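Local coordinates for protein putative protease (Parabacteroides distasonis ATCC 8503, PDB 3KD4) that is of unknown function but is thought to be an exported protease, built from several domains that include DUF3857 and DUF3858 regions, at residues P52-L57 with P122-A127; V140-V145 with H178-N183; S407-K412 with D486-I491. All coordinates share one frame; numbering follows the deposited sequence.

Contact 1 (P52-L57 with P122-A127); sequences PDFQTL and PGYYPA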
# COMPACT_ATOMS: atom_id res chain seq x y z
N PRO A 52 23.00 -2.15 -9.52
CA PRO A 52 24.30 -2.59 -9.96
C PRO A 52 25.48 -1.97 -9.23
O PRO A 52 26.58 -2.46 -9.39
CB PRO A 52 24.35 -2.16 -11.42
CG PRO A 52 23.30 -1.19 -11.61
CD PRO A 52 22.28 -1.40 -10.57
N ASP A 53 25.28 -0.94 -8.42
CA ASP A 53 26.39 -0.48 -7.59
C ASP A 53 26.83 -1.56 -6.58
O ASP A 53 27.98 -1.56 -6.18
CB ASP A 53 26.02 0.77 -6.83
CG ASP A 53 25.89 1.99 -7.72
OD1 ASP A 53 26.29 1.98 -8.89
OD2 ASP A 53 25.32 2.98 -7.22
N PHE A 54 25.93 -2.46 -6.17
CA PHE A 54 26.29 -3.52 -5.23
C PHE A 54 25.80 -4.89 -5.62
O PHE A 54 26.12 -5.88 -4.93
CB PHE A 54 25.71 -3.19 -3.86
CG PHE A 54 26.27 -1.92 -3.25
CD1 PHE A 54 25.74 -0.68 -3.57
CD2 PHE A 54 27.34 -1.97 -2.36
CE1 PHE A 54 26.29 0.49 -3.02
CE2 PHE A 54 27.87 -0.79 -1.81
CZ PHE A 54 27.34 0.42 -2.13
N GLN A 55 25.03 -4.99 -6.70
CA GLN A 55 24.44 -6.27 -7.05
C GLN A 55 24.77 -6.68 -8.46
O GLN A 55 24.87 -5.85 -9.37
CB GLN A 55 22.92 -6.25 -6.87
CG GLN A 55 22.50 -5.83 -5.47
CD GLN A 55 21.01 -5.85 -5.26
OE1 GLN A 55 20.25 -5.24 -6.00
NE2 GLN A 55 20.57 -6.56 -4.22
N THR A 56 24.87 -7.99 -8.67
CA THR A 56 24.91 -8.48 -10.04
C THR A 56 23.84 -9.53 -10.26
O THR A 56 23.47 -10.30 -9.36
CB THR A 56 26.26 -9.05 -10.44
OG1 THR A 56 26.55 -10.15 -9.57
CG2 THR A 56 27.33 -7.97 -10.36
N LEU A 57 23.30 -9.50 -11.47
CA LEU A 57 22.26 -10.42 -11.90
C LEU A 57 22.89 -11.53 -12.69
O LEU A 57 23.62 -11.28 -13.62
CB LEU A 57 21.24 -9.71 -12.79
CG LEU A 57 20.10 -10.54 -13.41
CD1 LEU A 57 19.24 -11.21 -12.37
CD2 LEU A 57 19.24 -9.58 -14.33
N PRO A 122 29.45 -7.43 -0.10
CA PRO A 122 29.44 -6.98 1.28
C PRO A 122 29.21 -5.49 1.37
O PRO A 122 29.54 -4.79 0.46
CB PRO A 122 30.85 -7.33 1.79
CG PRO A 122 31.34 -8.37 0.90
CD PRO A 122 30.72 -8.09 -0.45
N GLY A 123 28.64 -5.03 2.45
CA GLY A 123 28.54 -3.61 2.72
C GLY A 123 27.30 -2.90 2.19
O GLY A 123 27.26 -1.67 2.17
N TYR A 124 26.32 -3.62 1.69
CA TYR A 124 25.13 -3.00 1.12
C TYR A 124 23.95 -3.27 2.06
O TYR A 124 23.24 -2.36 2.43
CB TYR A 124 24.81 -3.59 -0.25
CG TYR A 124 23.65 -2.95 -0.95
CD1 TYR A 124 23.64 -1.59 -1.20
CD2 TYR A 124 22.54 -3.70 -1.36
CE1 TYR A 124 22.57 -0.98 -1.86
CE2 TYR A 124 21.46 -3.09 -2.04
CZ TYR A 124 21.49 -1.73 -2.28
OH TYR A 124 20.43 -1.08 -2.92
N TYR A 125 23.73 -4.51 2.46
CA TYR A 125 22.63 -4.79 3.38
C TYR A 125 23.17 -5.02 4.78
O TYR A 125 24.06 -5.83 4.95
CB TYR A 125 21.88 -6.02 2.92
CG TYR A 125 21.04 -5.81 1.70
CD1 TYR A 125 20.24 -4.68 1.56
CD2 TYR A 125 20.99 -6.76 0.71
CE1 TYR A 125 19.45 -4.50 0.42
CE2 TYR A 125 20.16 -6.60 -0.42
CZ TYR A 125 19.42 -5.45 -0.55
OH TYR A 125 18.60 -5.28 -1.67
N PRO A 126 22.62 -4.33 5.80
CA PRO A 126 23.05 -4.58 7.17
C PRO A 126 22.75 -5.98 7.67
O PRO A 126 23.44 -6.46 8.56
CB PRO A 126 22.24 -3.56 7.99
CG PRO A 126 21.84 -2.53 7.06
CD PRO A 126 21.67 -3.21 5.72
N ALA A 127 21.76 -6.65 7.08
CA ALA A 127 21.31 -7.95 7.58
C ALA A 127 20.54 -8.68 6.48
O ALA A 127 20.21 -8.08 5.48
CB ALA A 127 20.40 -7.73 8.84
O HOH W 1 17.97 -7.14 -3.15
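F54 and Y124 meet ring to ring where the residue just before strand 55-65 faces the loop that follows strand 111-120. The two planes are only 18° from parallel, but the rings are slid so far that they barely overlap, their centroids 4.7 Å apart. Y124 CD1 sits over one face of the phenylalanine, toward its rim, 3.3 Å from F54 CD1. The second element is a CH-pi contact, with F54 CB over the tyrosine face at 4.0 Å from the Y124 ring centroid. Y124 has CG anti to its backbone N (chi1 -176°), which sets CG on the side of F54. An alanine in place of F54 would keep CB on the tyrosine but would probably leave a gap beside Y124 CD1, where the ring now packs.

A water joins two polar ends: Q55 NE2 donates to it at 2.9 Å, and Y125 OH lies close, at a doubtfully short distance. Q55 is held besides by N51 and T120, while Y124 OH bonds N51 and Y125 OH bonds A267 O. G123, with phi at 90°, suits a turn where a side chain would collide with the preceding carbonyl. The chemistry thus implies a dispersion contact between loop and strand start, with polar ends bonded to N51, T120 and A267.

Contact 2 (V140-V145 with H178-N183); sequences VKECKV and HWTLRN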
# COMPACT_ATOMS: atom_id res chain seq x y z
N VAL A 140 -0.11 -21.81 -7.33
CA VAL A 140 1.26 -22.32 -7.21
C VAL A 140 1.16 -23.75 -6.69
O VAL A 140 0.72 -23.98 -5.55
CB VAL A 140 2.14 -21.45 -6.29
CG1 VAL A 140 3.56 -22.05 -6.20
CG2 VAL A 140 2.18 -19.99 -6.79
N LYS A 141 1.55 -24.70 -7.53
CA LYS A 141 1.43 -26.12 -7.19
C LYS A 141 2.40 -26.50 -6.09
O LYS A 141 2.07 -27.27 -5.20
CB LYS A 141 1.65 -26.97 -8.44
CG LYS A 141 1.55 -28.48 -8.24
CD LYS A 141 0.16 -28.87 -7.74
CE LYS A 141 -0.12 -30.38 -7.84
NZ LYS A 141 -1.34 -30.71 -7.05
N GLU A 142 3.62 -25.96 -6.16
CA GLU A 142 4.66 -26.21 -5.18
C GLU A 142 5.59 -25.02 -5.06
O GLU A 142 6.16 -24.55 -6.06
CB GLU A 142 5.51 -27.42 -5.57
CG GLU A 142 6.61 -27.79 -4.55
CD GLU A 142 7.52 -28.90 -5.09
OE1 GLU A 142 8.46 -28.58 -5.84
OE2 GLU A 142 7.27 -30.08 -4.76
N CYS A 143 5.80 -24.60 -3.81
CA CYS A 143 6.61 -23.47 -3.49
C CYS A 143 7.60 -23.91 -2.39
O CYS A 143 7.17 -24.32 -1.30
CB CYS A 143 5.73 -22.32 -3.01
SG CYS A 143 6.70 -20.89 -2.52
N LYS A 144 8.89 -23.86 -2.72
CA LYS A 144 9.98 -24.16 -1.78
C LYS A 144 10.73 -22.91 -1.47
O LYS A 144 11.06 -22.15 -2.39
CB LYS A 144 10.94 -25.21 -2.37
CG LYS A 144 10.25 -26.60 -2.48
CD LYS A 144 11.14 -27.71 -3.05
CE LYS A 144 10.47 -29.10 -2.87
NZ LYS A 144 10.37 -29.58 -1.40
N VAL A 145 10.91 -22.64 -0.19
CA VAL A 145 11.65 -21.45 0.26
C VAL A 145 12.68 -21.89 1.27
O VAL A 145 12.43 -22.82 2.09
CB VAL A 145 10.74 -20.32 0.83
CG1 VAL A 145 9.94 -19.70 -0.32
CG2 VAL A 145 9.78 -20.83 1.96
N HIS A 178 14.07 -24.49 5.78
CA HIS A 178 13.29 -24.53 4.58
C HIS A 178 11.86 -24.93 4.84
O HIS A 178 11.56 -25.57 5.85
CB HIS A 178 13.94 -25.40 3.48
CG HIS A 178 14.12 -26.84 3.83
ND1 HIS A 178 15.27 -27.34 4.41
CD2 HIS A 178 13.30 -27.91 3.64
CE1 HIS A 178 15.15 -28.65 4.57
NE2 HIS A 178 13.96 -29.02 4.12
N TRP A 179 10.98 -24.51 3.92
CA TRP A 179 9.59 -24.89 3.97
C TRP A 179 9.14 -25.34 2.57
O TRP A 179 9.64 -24.80 1.57
CB TRP A 179 8.74 -23.68 4.36
CG TRP A 179 9.00 -23.02 5.65
CD1 TRP A 179 8.19 -23.05 6.74
CD2 TRP A 179 10.09 -22.13 5.99
NE1 TRP A 179 8.71 -22.27 7.74
CE2 TRP A 179 9.86 -21.68 7.31
CE3 TRP A 179 11.21 -21.66 5.31
CZ2 TRP A 179 10.74 -20.82 7.98
CZ3 TRP A 179 12.09 -20.80 5.97
CH2 TRP A 179 11.85 -20.40 7.29
N THR A 180 8.13 -26.22 2.51
CA THR A 180 7.52 -26.61 1.25
C THR A 180 6.02 -26.42 1.32
O THR A 180 5.34 -26.99 2.18
CB THR A 180 7.88 -28.04 0.88
OG1 THR A 180 9.31 -28.14 0.78
CG2 THR A 180 7.27 -28.43 -0.49
N LEU A 181 5.48 -25.52 0.50
CA LEU A 181 4.03 -25.29 0.48
C LEU A 181 3.50 -25.91 -0.81
O LEU A 181 4.18 -25.91 -1.84
CB LEU A 181 3.71 -23.80 0.54
CG LEU A 181 4.14 -22.92 1.72
CD1 LEU A 181 5.65 -22.64 1.76
CD2 LEU A 181 3.35 -21.59 1.65
N ARG A 182 2.30 -26.50 -0.76
CA ARG A 182 1.69 -27.11 -1.91
C ARG A 182 0.31 -26.58 -2.14
O ARG A 182 -0.42 -26.28 -1.21
CB ARG A 182 1.64 -28.62 -1.76
CG ARG A 182 3.03 -29.20 -1.51
CD ARG A 182 3.01 -30.70 -1.46
NE ARG A 182 4.37 -31.19 -1.27
CZ ARG A 182 5.28 -31.28 -2.23
NH1 ARG A 182 4.99 -30.99 -3.50
NH2 ARG A 182 6.49 -31.70 -1.95
N ASN A 183 -0.02 -26.43 -3.41
CA ASN A 183 -1.35 -26.02 -3.85
C ASN A 183 -1.79 -24.71 -3.23
O ASN A 183 -2.83 -24.64 -2.63
CB ASN A 183 -2.36 -27.16 -3.59
CG ASN A 183 -1.93 -28.45 -4.25
OD1 ASN A 183 -1.64 -28.45 -5.43
ND2 ASN A 183 -1.83 -29.53 -3.49
O HOH W 2 2.74 -29.94 -5.01
O HOH W 3 0.36 -31.25 -4.90
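C143 and L181 form a hydrogen-bonded pair at the middle of an antiparallel beta ladder, in which strands 140-150 and 174-184 lie side by side in a mixed sheet. Each supplies N-H and C=O to the other, L181 N donating to C143 O at 2.7 Å and C143 N to L181 O at 2.9 Å. V145 and W179 repeat the reciprocal pattern, and at the far end N183 N donates to K141 O.

Side chains alternate. C143, V145, L181 and W179 turn their apolar groups to one face, where V145 CG2 packs 3.7 Å from W179 CE3; strand 156-160 adds C157 and L159 beside the indole. E142, K144, T180 and R182 share the other, polar face. R182 NH1 makes a salt bridge to E142 OE2 at 2.8 Å, the carboxylate oxygen accepting on its anti lone pair, with a weak second bond from NH2. T180 CG2 lies over one guanidinium face, and a water links R182 NH1 to K141 O. At the corner, the K141 side chain runs alongside that of N183, and in the conformer given its NZ donates to N183 OD1.

K144 suits T180 because its long chain, bent at chi4 (-69°), brings NZ to within 2.8 Å of T180 OG1.

Contact 3 (S407-K412 with D486-I491); sequences SALNSK and DVRSLI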
# COMPACT_ATOMS: atom_id res chain seq x y z
N SER A 407 -19.53 2.10 -6.21
CA SER A 407 -20.90 2.33 -6.66
C SER A 407 -21.50 1.08 -7.28
O SER A 407 -22.71 1.01 -7.42
CB SER A 407 -20.98 3.49 -7.64
OG SER A 407 -20.34 3.14 -8.85
N ALA A 408 -20.68 0.07 -7.59
CA ALA A 408 -21.18 -1.17 -8.14
C ALA A 408 -20.67 -2.41 -7.38
O ALA A 408 -20.04 -3.27 -7.99
CB ALA A 408 -20.82 -1.27 -9.64
N LEU A 409 -21.03 -2.53 -6.10
CA LEU A 409 -20.60 -3.66 -5.29
C LEU A 409 -21.35 -4.94 -5.65
O LEU A 409 -22.55 -4.92 -5.78
CB LEU A 409 -20.82 -3.37 -3.80
CG LEU A 409 -19.85 -2.33 -3.22
CD1 LEU A 409 -20.25 -2.03 -1.79
CD2 LEU A 409 -18.42 -2.87 -3.31
N ASN A 410 -20.63 -6.04 -5.81
CA ASN A 410 -21.25 -7.36 -6.02
C ASN A 410 -22.09 -7.77 -4.81
O ASN A 410 -21.81 -7.37 -3.68
CB ASN A 410 -20.19 -8.44 -6.23
CG ASN A 410 -19.55 -8.37 -7.59
OD1 ASN A 410 -20.20 -8.06 -8.59
ND2 ASN A 410 -18.25 -8.69 -7.65
N SER A 411 -23.13 -8.58 -5.05
CA SER A 411 -23.97 -9.03 -3.95
C SER A 411 -23.34 -10.19 -3.21
O SER A 411 -23.66 -10.46 -2.06
CB SER A 411 -25.36 -9.43 -4.48
OG SER A 411 -25.24 -10.54 -5.34
N LYS A 412 -22.45 -10.90 -3.88
CA LYS A 412 -21.81 -12.06 -3.29
C LYS A 412 -20.37 -11.68 -2.92
O LYS A 412 -19.74 -10.84 -3.57
CB LYS A 412 -21.82 -13.23 -4.27
N ASP A 486 -25.16 -6.28 4.94
CA ASP A 486 -25.56 -5.13 5.71
C ASP A 486 -24.76 -3.86 5.38
O ASP A 486 -25.37 -2.79 5.28
CB ASP A 486 -25.48 -5.41 7.22
CG ASP A 486 -26.57 -6.36 7.70
OD1 ASP A 486 -27.58 -6.57 6.97
OD2 ASP A 486 -26.41 -6.91 8.81
N VAL A 487 -23.44 -3.95 5.23
CA VAL A 487 -22.69 -2.74 4.90
C VAL A 487 -22.89 -2.36 3.41
O VAL A 487 -22.93 -1.18 3.05
CB VAL A 487 -21.19 -2.81 5.30
CG1 VAL A 487 -20.46 -3.91 4.58
CG2 VAL A 487 -20.50 -1.42 5.09
N ARG A 488 -23.04 -3.36 2.56
CA ARG A 488 -23.30 -3.11 1.16
C ARG A 488 -24.62 -2.36 0.99
O ARG A 488 -24.72 -1.45 0.19
CB ARG A 488 -23.32 -4.41 0.39
CG ARG A 488 -23.67 -4.24 -1.08
CD ARG A 488 -23.61 -5.58 -1.70
NE ARG A 488 -24.00 -5.56 -3.09
CZ ARG A 488 -25.20 -5.93 -3.55
NH1 ARG A 488 -26.17 -6.34 -2.73
NH2 ARG A 488 -25.43 -5.89 -4.87
N SER A 489 -25.63 -2.73 1.76
CA SER A 489 -26.91 -2.02 1.64
C SER A 489 -26.77 -0.54 2.08
O SER A 489 -27.34 0.32 1.45
CB SER A 489 -28.02 -2.77 2.36
OG SER A 489 -27.89 -2.66 3.76
N LEU A 490 -25.91 -0.24 3.07
CA LEU A 490 -25.65 1.14 3.46
C LEU A 490 -24.98 1.89 2.34
O LEU A 490 -25.40 3.02 1.97
CB LEU A 490 -24.79 1.21 4.74
CG LEU A 490 -25.37 0.60 6.02
CD1 LEU A 490 -24.35 0.65 7.21
CD2 LEU A 490 -26.69 1.30 6.42
N ILE A 491 -23.91 1.29 1.81
CA ILE A 491 -23.08 1.97 0.81
C ILE A 491 -23.93 2.21 -0.43
O ILE A 491 -23.92 3.29 -1.03
CB ILE A 491 -21.78 1.17 0.45
CG1 ILE A 491 -20.85 1.16 1.67
CG2 ILE A 491 -21.09 1.79 -0.77
CD1 ILE A 491 -19.81 -0.02 1.67
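The guanidinium of R488 has S411 CA over the centre of one face, 3.4 Å above the plane, while its edge is turned to the carbonyl of L409. At that edge NE and NH2 both donate to L409 O, at 3.1 and 3.2 Å respectively, a side-on grip on a single acceptor that lies within the guanidinium plane. Seen from the carbonyl, the two donors arrive from the same face of its plane: NH2 is tilted 26° from it, whereas NE stands well above it. Arginine suits the place because it offers two N-H groups side by side, and its chain, extended from CG to NE, carries them from the helix to the loop backbone. N410 O lies close to NE without a hydrogen bond and is bonded instead by Y484 OH. S411 CB adds a contact with R488 NH2 at 3.6 Å.

The apolar element is L409 against I491. L409 CD1 touches I491 CD1 at 4.0 Å, the two side chains crossing at about a right angle, and L409 CB rests near R488 CG, 4.0 Å away.

Helix 481-495 thus holds the 407-412 loop on one flank, while L490 and S489 pack against I448 and K450 of strand 446-450, and I491 reaches L474 of strand 465-474 and F417 of strand 417-418.

Contacts 1 and 2 belong to the DUF3857 range and both reach the same mixed eight-stranded sheet: contact 1 at strand 55-65, next to the edge strand 71-73, and contact 2 at strands 140-150 and 174-184, toward the other edge. Their centres are about 27 Å apart, with nearest atoms about 15 Å apart. Contact 3 lies in the DUF3858 range, its centre about 48 Å from that of contact 1, on the opposite side of the chain's centre, and about 36 Å from that of contact 2. A glycerol, probably from the crystallisation liquor, lies about 3 Å from each of the side chains of Y125 and R182. Such molecules often mark pockets, but neither place is established as an active site.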